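Local coordinates for VIN1 (Oscarella pearsei, PDB 6BFI), which is a vinculin homologue that probably binds actin filaments and may play a role in cell-cell adhesion, at residues A[23-27]-A[40-44]; A[87-91]-A[107-112]; A[517-521]-A[586-592]; A[538-542]-A[568-572]. All coordinates share one frame; numbering follows the deposited sequence. Where two conformers were deposited one is given.

Interaction 1: A[23-27]-A[40-44]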
loop_
_atom_site.group_PDB
_atom_site.type_symbol
_atom_site.label_atom_id
_atom_site.label_comp_id
_atom_site.label_asym_id
_atom_site.label_seq_id
_atom_site.Cartn_x
_atom_site.Cartn_y
_atom_site.Cartn_z
ATOM N N GLN A 23 9.180 -29.928 -20.175
ATOM C CA GLN A 23 10.345 -30.716 -20.561
ATOM C C GLN A 23 10.021 -31.692 -21.686
ATOM O O GLN A 23 10.894 -31.999 -22.505
ATOM C CB GLN A 23 10.911 -31.460 -19.354
ATOM C CG GLN A 23 11.686 -30.568 -18.399
ATOM C CD GLN A 23 12.703 -31.340 -17.584
ATOM O OE1 GLN A 23 12.628 -32.564 -17.475
ATOM N NE2 GLN A 23 13.670 -30.628 -17.015
ATOM N N LEU A 24 8.781 -32.188 -21.747
ATOM C CA LEU A 24 8.384 -33.019 -22.882
ATOM C C LEU A 24 8.439 -32.230 -24.183
ATOM O O LEU A 24 8.941 -32.725 -25.201
ATOM C CB LEU A 24 6.983 -33.589 -22.662
ATOM C CG LEU A 24 6.878 -34.780 -21.711
ATOM C CD1 LEU A 24 5.422 -35.163 -21.493
ATOM C CD2 LEU A 24 7.673 -35.955 -22.262
ATOM N N VAL A 25 7.933 -30.994 -24.168
ATOM C CA VAL A 25 8.014 -30.158 -25.364
ATOM C C VAL A 25 9.469 -29.873 -25.724
ATOM O O VAL A 25 9.857 -29.924 -26.899
ATOM C CB VAL A 25 7.212 -28.859 -25.161
ATOM C CG1 VAL A 25 7.375 -27.938 -26.361
ATOM C CG2 VAL A 25 5.743 -29.178 -24.926
ATOM N N LEU A 26 10.300 -29.585 -24.716
ATOM C CA LEU A 26 11.706 -29.288 -24.973
ATOM C C LEU A 26 12.426 -30.482 -25.590
ATOM O O LEU A 26 13.259 -30.317 -26.487
ATOM C CB LEU A 26 12.398 -28.857 -23.679
ATOM C CG LEU A 26 11.927 -27.578 -22.982
ATOM C CD1 LEU A 26 12.632 -27.410 -21.641
ATOM C CD2 LEU A 26 12.157 -26.363 -23.861
ATOM N N PHE A 27 12.129 -31.693 -25.111
ATOM C CA PHE A 27 12.723 -32.891 -25.699
ATOM C C PHE A 27 12.233 -33.106 -27.124
ATOM O O PHE A 27 13.022 -33.461 -28.012
ATOM C CB PHE A 27 12.398 -34.114 -24.842
ATOM C CG PHE A 27 13.364 -34.348 -23.719
ATOM C CD1 PHE A 27 14.729 -34.278 -23.930
ATOM C CD2 PHE A 27 12.902 -34.645 -22.447
ATOM C CE1 PHE A 27 15.617 -34.500 -22.892
ATOM C CE2 PHE A 27 13.783 -34.864 -21.405
ATOM C CZ PHE A 27 15.141 -34.792 -21.627
ATOM N N LEU A 40 10.489 -40.436 -24.604
ATOM C CA LEU A 40 9.609 -39.698 -23.707
ATOM C C LEU A 40 8.810 -40.599 -22.774
ATOM O O LEU A 40 8.028 -40.082 -21.967
ATOM C CB LEU A 40 8.654 -38.827 -24.525
ATOM C CG LEU A 40 9.333 -37.986 -25.607
ATOM C CD1 LEU A 40 8.312 -37.225 -26.437
ATOM C CD2 LEU A 40 10.331 -37.034 -24.975
ATOM N N THR A 41 8.990 -41.917 -22.857
ATOM C CA THR A 41 8.176 -42.839 -22.067
ATOM C C THR A 41 8.291 -42.624 -20.562
ATOM O O THR A 41 7.246 -42.609 -19.889
ATOM C CB THR A 41 8.521 -44.283 -22.452
ATOM O OG1 THR A 41 8.194 -44.504 -23.830
ATOM C CG2 THR A 41 7.746 -45.269 -21.588
ATOM N N PRO A 42 9.481 -42.463 -19.966
ATOM C CA PRO A 42 9.520 -42.276 -18.502
ATOM C C PRO A 42 8.803 -41.020 -18.030
ATOM O O PRO A 42 8.027 -41.076 -17.066
ATOM C CB PRO A 42 11.026 -42.233 -18.199
ATOM C CG PRO A 42 11.665 -41.837 -19.485
ATOM C CD PRO A 42 10.840 -42.496 -20.541
ATOM N N LEU A 43 9.042 -39.885 -18.690
ATOM C CA LEU A 43 8.390 -38.640 -18.292
ATOM C C LEU A 43 6.874 -38.743 -18.426
ATOM O O LEU A 43 6.127 -38.284 -17.549
ATOM C CB LEU A 43 8.932 -37.486 -19.135
ATOM C CG LEU A 43 9.231 -36.159 -18.439
ATOM C CD1 LEU A 43 10.121 -36.378 -17.228
ATOM C CD2 LEU A 43 9.887 -35.195 -19.416
ATOM N N VAL A 44 6.405 -39.355 -19.516
ATOM C CA VAL A 44 4.971 -39.540 -19.713
ATOM C C VAL A 44 4.400 -40.461 -18.642
ATOM O O VAL A 44 3.276 -40.260 -18.167
ATOM C CB VAL A 44 4.696 -40.071 -21.132
ATOM C CG1 VAL A 44 3.256 -40.532 -21.264
ATOM C CG2 VAL A 44 5.008 -38.997 -22.164
#

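Interaction 2: A[87-91]-A[107-112]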
loop_
_atom_site.group_PDB
_atom_site.type_symbol
_atom_site.label_atom_id
_atom_site.label_comp_id
_atom_site.label_asym_id
_atom_site.label_seq_id
_atom_site.Cartn_x
_atom_site.Cartn_y
_atom_site.Cartn_z
ATOM N N PHE A 87 -3.611 -39.284 -24.030
ATOM C CA PHE A 87 -2.984 -38.610 -25.163
ATOM C C PHE A 87 -1.473 -38.548 -24.998
ATOM O O PHE A 87 -0.729 -38.669 -25.980
ATOM C CB PHE A 87 -3.555 -37.203 -25.330
ATOM C CG PHE A 87 -4.858 -37.159 -26.073
ATOM C CD1 PHE A 87 -5.538 -38.324 -26.381
ATOM C CD2 PHE A 87 -5.395 -35.949 -26.478
ATOM C CE1 PHE A 87 -6.734 -38.283 -27.069
ATOM C CE2 PHE A 87 -6.592 -35.903 -27.169
ATOM C CZ PHE A 87 -7.261 -37.071 -27.464
ATOM N N LEU A 88 -0.996 -38.360 -23.765
ATOM C CA LEU A 88 0.448 -38.376 -23.549
ATOM C C LEU A 88 1.034 -39.759 -23.808
ATOM O O LEU A 88 2.121 -39.877 -24.388
ATOM C CB LEU A 88 0.783 -37.902 -22.136
ATOM C CG LEU A 88 0.657 -36.398 -21.898
ATOM C CD1 LEU A 88 1.379 -36.007 -20.621
ATOM C CD2 LEU A 88 1.189 -35.609 -23.088
ATOM N N SER A 89 0.334 -40.817 -23.385
ATOM C CA SER A 89 0.822 -42.170 -23.649
ATOM C C SER A 89 0.928 -42.436 -25.149
ATOM O O SER A 89 1.966 -42.902 -25.645
ATOM C CB SER A 89 -0.093 -43.199 -22.984
ATOM O OG SER A 89 -0.136 -43.009 -21.581
ATOM N N ASP A 90 -0.146 -42.141 -25.888
ATOM C CA ASP A 90 -0.116 -42.305 -27.338
ATOM C C ASP A 90 0.998 -41.474 -27.963
ATOM O O ASP A 90 1.679 -41.930 -28.889
ATOM C CB ASP A 90 -1.467 -41.921 -27.938
ATOM C CG ASP A 90 -2.628 -42.652 -27.286
ATOM O OD1 ASP A 90 -2.400 -43.717 -26.671
ATOM O OD2 ASP A 90 -3.772 -42.161 -27.397
ATOM N N ALA A 91 1.201 -40.251 -27.464
ATOM C CA ALA A 91 2.276 -39.408 -27.977
ATOM C C ALA A 91 3.634 -40.070 -27.786
ATOM O O ALA A 91 4.470 -40.063 -28.698
ATOM C CB ALA A 91 2.246 -38.043 -27.293
ATOM N N LYS A 107 -1.166 -35.041 -30.390
ATOM C CA LYS A 107 -1.585 -35.578 -29.099
ATOM C C LYS A 107 -0.612 -35.199 -27.993
ATOM O O LYS A 107 -1.010 -35.110 -26.824
ATOM C CB LYS A 107 -1.741 -37.096 -29.182
ATOM C CG LYS A 107 -2.696 -37.547 -30.276
ATOM C CD LYS A 107 -2.934 -39.045 -30.239
ATOM C CE LYS A 107 -4.172 -39.377 -29.429
ATOM N NZ LYS A 107 -5.368 -38.671 -29.968
ATOM N N LEU A 108 0.659 -34.967 -28.336
ATOM C CA LEU A 108 1.618 -34.498 -27.341
ATOM C C LEU A 108 1.238 -33.114 -26.832
ATOM O O LEU A 108 1.201 -32.877 -25.618
ATOM C CB LEU A 108 3.030 -34.485 -27.928
ATOM C CG LEU A 108 4.122 -34.026 -26.954
ATOM C CD1 LEU A 108 4.469 -35.131 -25.970
ATOM C CD2 LEU A 108 5.361 -33.555 -27.691
ATOM N N LEU A 109 0.944 -32.186 -27.748
ATOM C CA LEU A 109 0.564 -30.841 -27.325
ATOM C C LEU A 109 -0.810 -30.832 -26.662
ATOM O O LEU A 109 -1.000 -30.191 -25.619
ATOM C CB LEU A 109 0.591 -29.888 -28.520
ATOM C CG LEU A 109 1.952 -29.661 -29.185
ATOM C CD1 LEU A 109 1.823 -28.726 -30.379
ATOM C CD2 LEU A 109 2.962 -29.122 -28.183
ATOM N N ASP A 110 -1.777 -31.544 -27.251
ATOM C CA ASP A 110 -3.136 -31.563 -26.712
ATOM C C ASP A 110 -3.168 -32.156 -25.310
ATOM O O ASP A 110 -3.681 -31.533 -24.374
ATOM C CB ASP A 110 -4.062 -32.343 -27.646
ATOM C CG ASP A 110 -4.781 -31.447 -28.635
ATOM O OD1 ASP A 110 -4.236 -30.375 -28.976
ATOM O OD2 ASP A 110 -5.892 -31.815 -29.069
ATOM N N GLY A 111 -2.634 -33.369 -25.144
ATOM C CA GLY A 111 -2.554 -33.947 -23.813
ATOM C C GLY A 111 -1.687 -33.131 -22.877
ATOM O O GLY A 111 -1.924 -33.107 -21.664
ATOM N N ALA A 112 -0.681 -32.446 -23.427
ATOM C CA ALA A 112 0.177 -31.587 -22.617
ATOM C C ALA A 112 -0.625 -30.477 -21.951
ATOM O O ALA A 112 -0.552 -30.285 -20.732
ATOM C CB ALA A 112 1.289 -31.005 -23.488
#

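Interaction 3: A[517-521]-A[586-592]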
loop_
_atom_site.group_PDB
_atom_site.type_symbol
_atom_site.label_atom_id
_atom_site.label_comp_id
_atom_site.label_asym_id
_atom_site.label_seq_id
_atom_site.Cartn_x
_atom_site.Cartn_y
_atom_site.Cartn_z
ATOM N N ILE A 517 2.444 37.939 28.205
ATOM C CA ILE A 517 1.237 37.927 29.025
ATOM C C ILE A 517 1.585 37.705 30.493
ATOM O O ILE A 517 0.855 38.148 31.388
ATOM C CB ILE A 517 0.257 36.861 28.495
ATOM C CG1 ILE A 517 -0.140 37.179 27.053
ATOM C CG2 ILE A 517 -0.989 36.772 29.364
ATOM C CD1 ILE A 517 -0.994 36.113 26.401
ATOM N N ALA A 518 2.707 37.040 30.769
ATOM C CA ALA A 518 3.089 36.771 32.151
ATOM C C ALA A 518 3.683 38.002 32.826
ATOM O O ALA A 518 3.388 38.270 33.995
ATOM C CB ALA A 518 4.078 35.607 32.205
ATOM N N LEU A 519 4.519 38.759 32.114
ATOM C CA LEU A 519 5.133 39.940 32.714
ATOM C C LEU A 519 4.123 41.074 32.855
ATOM O O LEU A 519 3.839 41.536 33.968
ATOM C CB LEU A 519 6.340 40.383 31.888
ATOM C CG LEU A 519 7.557 39.459 31.974
ATOM C CD1 LEU A 519 8.755 40.083 31.277
ATOM C CD2 LEU A 519 7.884 39.135 33.425
ATOM N N ALA A 520 3.575 41.543 31.737
ATOM C CA ALA A 520 2.502 42.527 31.769
ATOM C C ALA A 520 1.196 41.820 32.103
ATOM O O ALA A 520 0.785 40.897 31.396
ATOM C CB ALA A 520 2.400 43.257 30.433
ATOM N N GLU A 521 0.541 42.253 33.178
ATOM C CA GLU A 521 -0.592 41.511 33.722
ATOM C C GLU A 521 -1.829 41.621 32.843
ATOM O O GLU A 521 -2.666 42.510 33.032
ATOM C CB GLU A 521 -0.901 41.976 35.143
ATOM C CG GLU A 521 0.190 41.619 36.133
ATOM C CD GLU A 521 0.737 40.220 35.904
ATOM O OE1 GLU A 521 -0.056 39.255 35.903
ATOM O OE2 GLU A 521 1.965 40.091 35.713
ATOM N N PRO A 586 -0.700 36.231 40.414
ATOM C CA PRO A 586 -0.330 36.966 39.194
ATOM C C PRO A 586 0.586 38.152 39.440
ATOM O O PRO A 586 1.176 38.660 38.477
ATOM C CB PRO A 586 -1.685 37.428 38.634
ATOM C CG PRO A 586 -2.706 36.560 39.307
ATOM C CD PRO A 586 -2.149 36.273 40.665
ATOM N N GLN A 587 0.731 38.608 40.682
ATOM C CA GLN A 587 1.545 39.780 40.969
ATOM C C GLN A 587 2.985 39.437 41.324
ATOM O O GLN A 587 3.858 40.305 41.218
ATOM C CB GLN A 587 0.919 40.586 42.112
ATOM C CG GLN A 587 -0.586 40.785 41.978
ATOM C CD GLN A 587 -0.976 41.477 40.685
ATOM O OE1 GLN A 587 -1.209 40.827 39.664
ATOM N NE2 GLN A 587 -1.054 42.802 40.724
ATOM N N ASN A 588 3.252 38.200 41.739
ATOM C CA ASN A 588 4.601 37.805 42.122
ATOM C C ASN A 588 5.513 37.810 40.900
ATOM O O ASN A 588 5.286 37.063 39.942
ATOM C CB ASN A 588 4.577 36.422 42.771
ATOM C CG ASN A 588 5.871 36.088 43.495
ATOM O OD1 ASN A 588 6.911 36.699 43.252
ATOM N ND2 ASN A 588 5.810 35.110 44.390
ATOM N N LYS A 589 6.550 38.653 40.936
ATOM C CA LYS A 589 7.508 38.695 39.835
ATOM C C LYS A 589 8.404 37.462 39.827
ATOM O O LYS A 589 8.853 37.028 38.758
ATOM C CB LYS A 589 8.358 39.963 39.926
ATOM C CG LYS A 589 7.573 41.234 40.216
ATOM C CD LYS A 589 6.622 41.584 39.083
ATOM C CE LYS A 589 5.867 42.872 39.381
ATOM N NZ LYS A 589 4.920 43.237 38.292
ATOM N N ASP A 590 8.668 36.885 41.001
ATOM C CA ASP A 590 9.529 35.710 41.088
ATOM C C ASP A 590 8.906 34.512 40.377
ATOM O O ASP A 590 9.576 33.820 39.600
ATOM C CB ASP A 590 9.813 35.388 42.556
ATOM C CG ASP A 590 10.589 34.100 42.736
ATOM O OD1 ASP A 590 11.451 33.793 41.884
ATOM O OD2 ASP A 590 10.336 33.393 43.734
ATOM N N ILE A 591 7.622 34.252 40.636
ATOM C CA ILE A 591 6.929 33.159 39.958
ATOM C C ILE A 591 6.920 33.392 38.451
ATOM O O ILE A 591 7.042 32.449 37.657
ATOM C CB ILE A 591 5.504 33.000 40.521
ATOM C CG1 ILE A 591 5.550 32.755 42.032
ATOM C CG2 ILE A 591 4.777 31.858 39.836
ATOM C CD1 ILE A 591 6.163 31.424 42.420
ATOM N N GLN A 592 6.786 34.655 38.034
ATOM C CA GLN A 592 6.884 34.983 36.616
ATOM C C GLN A 592 8.252 34.609 36.059
ATOM O O GLN A 592 8.352 34.067 34.952
ATOM C CB GLN A 592 6.606 36.470 36.398
ATOM C CG GLN A 592 5.188 36.901 36.729
ATOM C CD GLN A 592 4.993 38.400 36.610
ATOM O OE1 GLN A 592 5.947 39.147 36.384
ATOM N NE2 GLN A 592 3.752 38.850 36.760
#

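Interaction 4: A[538-542]-A[568-572]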
loop_
_atom_site.group_PDB
_atom_site.type_symbol
_atom_site.label_atom_id
_atom_site.label_comp_id
_atom_site.label_asym_id
_atom_site.label_seq_id
_atom_site.Cartn_x
_atom_site.Cartn_y
_atom_site.Cartn_z
ATOM N N ALA A 538 4.819 20.940 22.096
ATOM C CA ALA A 538 6.021 20.230 22.516
ATOM C C ALA A 538 5.797 18.722 22.531
ATOM O O ALA A 538 6.654 17.955 22.074
ATOM C CB ALA A 538 6.467 20.720 23.892
ATOM N N ASN A 539 4.649 18.275 23.054
ATOM C CA ASN A 539 4.373 16.841 23.062
ATOM C C ASN A 539 4.198 16.296 21.650
ATOM O O ASN A 539 4.532 15.133 21.391
ATOM C CB ASN A 539 3.144 16.541 23.918
ATOM C CG ASN A 539 3.513 15.964 25.271
ATOM O OD1 ASN A 539 3.792 14.771 25.392
ATOM N ND2 ASN A 539 3.525 16.809 26.295
ATOM N N ARG A 540 3.681 17.111 20.728
ATOM C CA ARG A 540 3.648 16.696 19.331
ATOM C C ARG A 540 5.057 16.547 18.771
ATOM O O ARG A 540 5.328 15.634 17.979
ATOM C CB ARG A 540 2.832 17.693 18.508
ATOM C CG ARG A 540 1.330 17.470 18.617
ATOM C CD ARG A 540 0.949 16.164 17.948
ATOM N NE ARG A 540 1.193 16.223 16.509
ATOM C CZ ARG A 540 1.511 15.175 15.757
ATOM N NH1 ARG A 540 1.641 13.973 16.302
ATOM N NH2 ARG A 540 1.710 15.332 14.456
ATOM N N VAL A 541 5.973 17.432 19.177
ATOM C CA VAL A 541 7.374 17.265 18.797
ATOM C C VAL A 541 7.907 15.945 19.341
ATOM O O VAL A 541 8.650 15.226 18.658
ATOM C CB VAL A 541 8.208 18.462 19.290
ATOM C CG1 VAL A 541 9.693 18.165 19.176
ATOM C CG2 VAL A 541 7.846 19.715 18.511
ATOM N N ILE A 542 7.515 15.598 20.570
ATOM C CA ILE A 542 7.926 14.326 21.161
ATOM C C ILE A 542 7.430 13.160 20.315
ATOM O O ILE A 542 8.183 12.227 20.009
ATOM C CB ILE A 542 7.417 14.216 22.610
ATOM C CG1 ILE A 542 7.955 15.365 23.463
ATOM C CG2 ILE A 542 7.807 12.873 23.209
ATOM C CD1 ILE A 542 9.439 15.309 23.680
ATOM N N LEU A 568 13.497 16.929 26.591
ATOM C CA LEU A 568 12.420 17.879 26.336
ATOM C C LEU A 568 11.178 17.531 27.145
ATOM O O LEU A 568 10.524 18.419 27.702
ATOM C CB LEU A 568 12.094 17.918 24.842
ATOM C CG LEU A 568 10.862 18.730 24.433
ATOM C CD1 LEU A 568 11.006 20.181 24.861
ATOM C CD2 LEU A 568 10.622 18.633 22.934
ATOM N N ALA A 569 10.842 16.240 27.221
ATOM C CA ALA A 569 9.650 15.818 27.946
ATOM C C ALA A 569 9.777 16.075 29.441
ATOM O O ALA A 569 8.770 16.346 30.108
ATOM C CB ALA A 569 9.372 14.338 27.685
ATOM N N LYS A 570 10.994 16.007 29.985
ATOM C CA LYS A 570 11.172 16.277 31.408
ATOM C C LYS A 570 11.006 17.750 31.764
ATOM O O LYS A 570 11.064 18.085 32.952
ATOM C CB LYS A 570 12.547 15.786 31.869
ATOM C CG LYS A 570 12.698 14.273 31.843
ATOM C CD LYS A 570 13.880 13.814 32.681
ATOM C CE LYS A 570 13.939 12.295 32.759
ATOM N NZ LYS A 570 14.955 11.825 33.741
ATOM N N SER A 571 10.792 18.628 30.785
ATOM C CA SER A 571 10.656 20.056 31.036
ATOM C C SER A 571 9.244 20.581 30.829
ATOM O O SER A 571 8.977 21.736 31.176
ATOM C CB SER A 571 11.609 20.847 30.131
ATOM O OG SER A 571 11.171 20.800 28.786
ATOM N N ILE A 572 8.337 19.775 30.275
ATOM C CA ILE A 572 7.011 20.276 29.925
ATOM C C ILE A 572 6.165 20.484 31.177
ATOM O O ILE A 572 5.626 21.575 31.402
ATOM C CB ILE A 572 6.328 19.323 28.930
ATOM C CG1 ILE A 572 7.220 19.122 27.702
ATOM C CG2 ILE A 572 4.961 19.860 28.527
ATOM C CD1 ILE A 572 6.707 18.080 26.733
#

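Interaction 1: A[23-27]-A[40-44]
L24 of helix 8-32 reaches across to the start of helix 41-59 and lies among L40, L43 and V44. Its CB leaves the backbone neither toward nor away from the partner; with CG anti to the carbonyl carbon (chi1 -78°) and the chain extended beyond it (chi2 175°), the methyls end up at the facing segment. CD2 faces L40 and L43, with L24 CD2 3.8 Å from L40 CB and 3.7 Å from L43 CD2. CD1 turns to V44, at 3.9 Å between L24 CD1 and V44 CG2, and here the two side chains lie roughly perpendicular. L24 and L43, by contrast, run antiparallel alongside one another. L43 does this with an unusual chi1 of -138°, well off a staggered position. Its CD2 also touches the aliphatic start of Q23, 3.9 Å from Q23 CB, and lies at the edge of the F27 ring, near the ring plane, 4.3 Å from F27 CD2. The CB of F27 is directed toward the partner and meets L40, 3.6 Å from L40 CD2. The contact is purely apolar and buries 286 Å². Its pairs run in opposite order along the chain, as in an antiparallel helical hairpin closed near its turn. Helix 68-97 packs against this hairpin, with L95 on L40 and with L88 and A92 on V44, while helix 718-745 meets V25 and L26 of helix 8-32.

Interaction 2: A[87-91]-A[107-112]
K107 lays its ammonium group over one face of the F87 ring: NZ is 3.6 Å from the ring centroid, 28° off the normal and displaced toward the rim, a cation-pi contact. The lysine chain turns at chi3 and chi4 to get there, passing D90 on the way, with K107 CE 3.5 Å from D90 OD2. That carboxylate is still 4.6 Å from K107 NZ, too far for a salt bridge, though its charge probably favours the ammonium. Next, L108 sets CB against A91, 3.7 Å from A91 CB. D110 runs beside F87, pointing the same way, with CB 4.0 Å from F87 CD2. At G111 the backbones come close: its CA lies 3.7 Å from F87 CB, a spot with no space for a side chain. A112 follows, its N touched by L88 CD2 at 3.7 Å. The axes of the two short segments approach to 7.8 Å and are close to antiparallel (155°), as expected of consecutive helices 68-97 and 102-145 folded into a hairpin. Helix 8-32 packs on this pair through H28 on L108 and V21 on A112, and helix 41-59 through V47 on L88.

Interaction 3: A[517-521]-A[586-592]
The amide nitrogen NE2 of Q592 sits among three oxygens, one from each of A518, E521 and P586, at an end of an antiparallel four-helix bundle where helix 496-519 stops and helix 589-615 starts. Within its own segment Q592 NE2 makes a weak hydrogen bond to P586 O, 3.1 Å away. Across the contact, A518 O lies 2.8 Å from Q592 NE2, but at a poor angle for bonding. E521 OE2 is modelled at 2.4 Å from Q592 NE2, so short that the exact placing of the two groups is doubtful. E521 and Q592 approach from opposite directions, their carboxylate and amide planes only 12° apart. Q592 is extended beyond CG, whereas E521 bends at chi2 (-41°), which folds its carboxylate back into a cluster of carbonyls. There E521 OE1 is 2.9 Å from P586 O; both are acceptors, so they make no hydrogen bond. K589 NZ, 5.0 Å from E521 OE2, may ease the negative charge. L519 contributes an apolar flank, its CD2 3.5 Å from Q592 OE1. The backbone leaves helical geometry at A520, and E521 therefore extends from the loop that follows helix 496-519. L527 of helix 524-550 packs on A518, and A581 and V582 of helix 572-584 on I591. On the other helix, N588 is the N-cap: N588 OD1 accepts from D590 N at 2.9 Å, with the donor above the carbonyl plane, 41° out of it.

Interaction 4: A[538-542]-A[568-572]
Within a four-helix bundle, helix 524-550 packs here against the break between helices 555-569 and 572-584, with I542 and A538 meeting L568 and I572. I542 holds its CG1 anti to the carbonyl carbon (chi1 -59°), and its terminal methyl carries the contact with L568 and A569: I542 CD1 is 3.6 Å from L568 CD2 and 4.1 Å from A569 CB. V541 touches the same leucine methyl from another direction, V541 CG1 lying 3.9 Å from L568 CD2, with the valine set across the leucine. One turn before I542, A538 meets I572, whose CD1 is 3.9 Å from A538 CB. The same methyl lies 3.5 Å from N539 ND2, so the polar end of N539 rests against hydrocarbon. At the break, L568 O takes two bonds from S571, from its N at 3.1 Å and from its OG at 2.7 Å, both arriving from the same face of the carbonyl plane. The serine thus ties its hydroxyl back to the last turn of helix 555-569. From helix 589-615, V602 packs on A538 and S571, V606 and V609 on L568; M500 and S503 of helix 496-519 pack on V541. Apolar layers of this kind, shared by four antiparallel helices of which one is interrupted, make up the core of a helical bundle in this member of the vinculin/alpha-catenin family.

How the interactions relate
The four contacts form two pairs on opposite sides of the chain's centre. Interactions 1 and 2 lie about 10 Å apart between centres and touch; they join helices 8-32, 41-59, 68-97 and 102-145 in series. Interactions 3 and 4 belong to one four-helix bundle, formed by helices 496-519, 524-550 and 589-615 with helices 555-569 and 572-584 together as one interrupted arm. Their centres are about 24 Å apart, and interaction 4 is nested within the loop that interaction 3 closes. Between the pairs, centres lie about 71 to 97 Å apart, so the two pairs lie in different helical regions of a mainly helical protein.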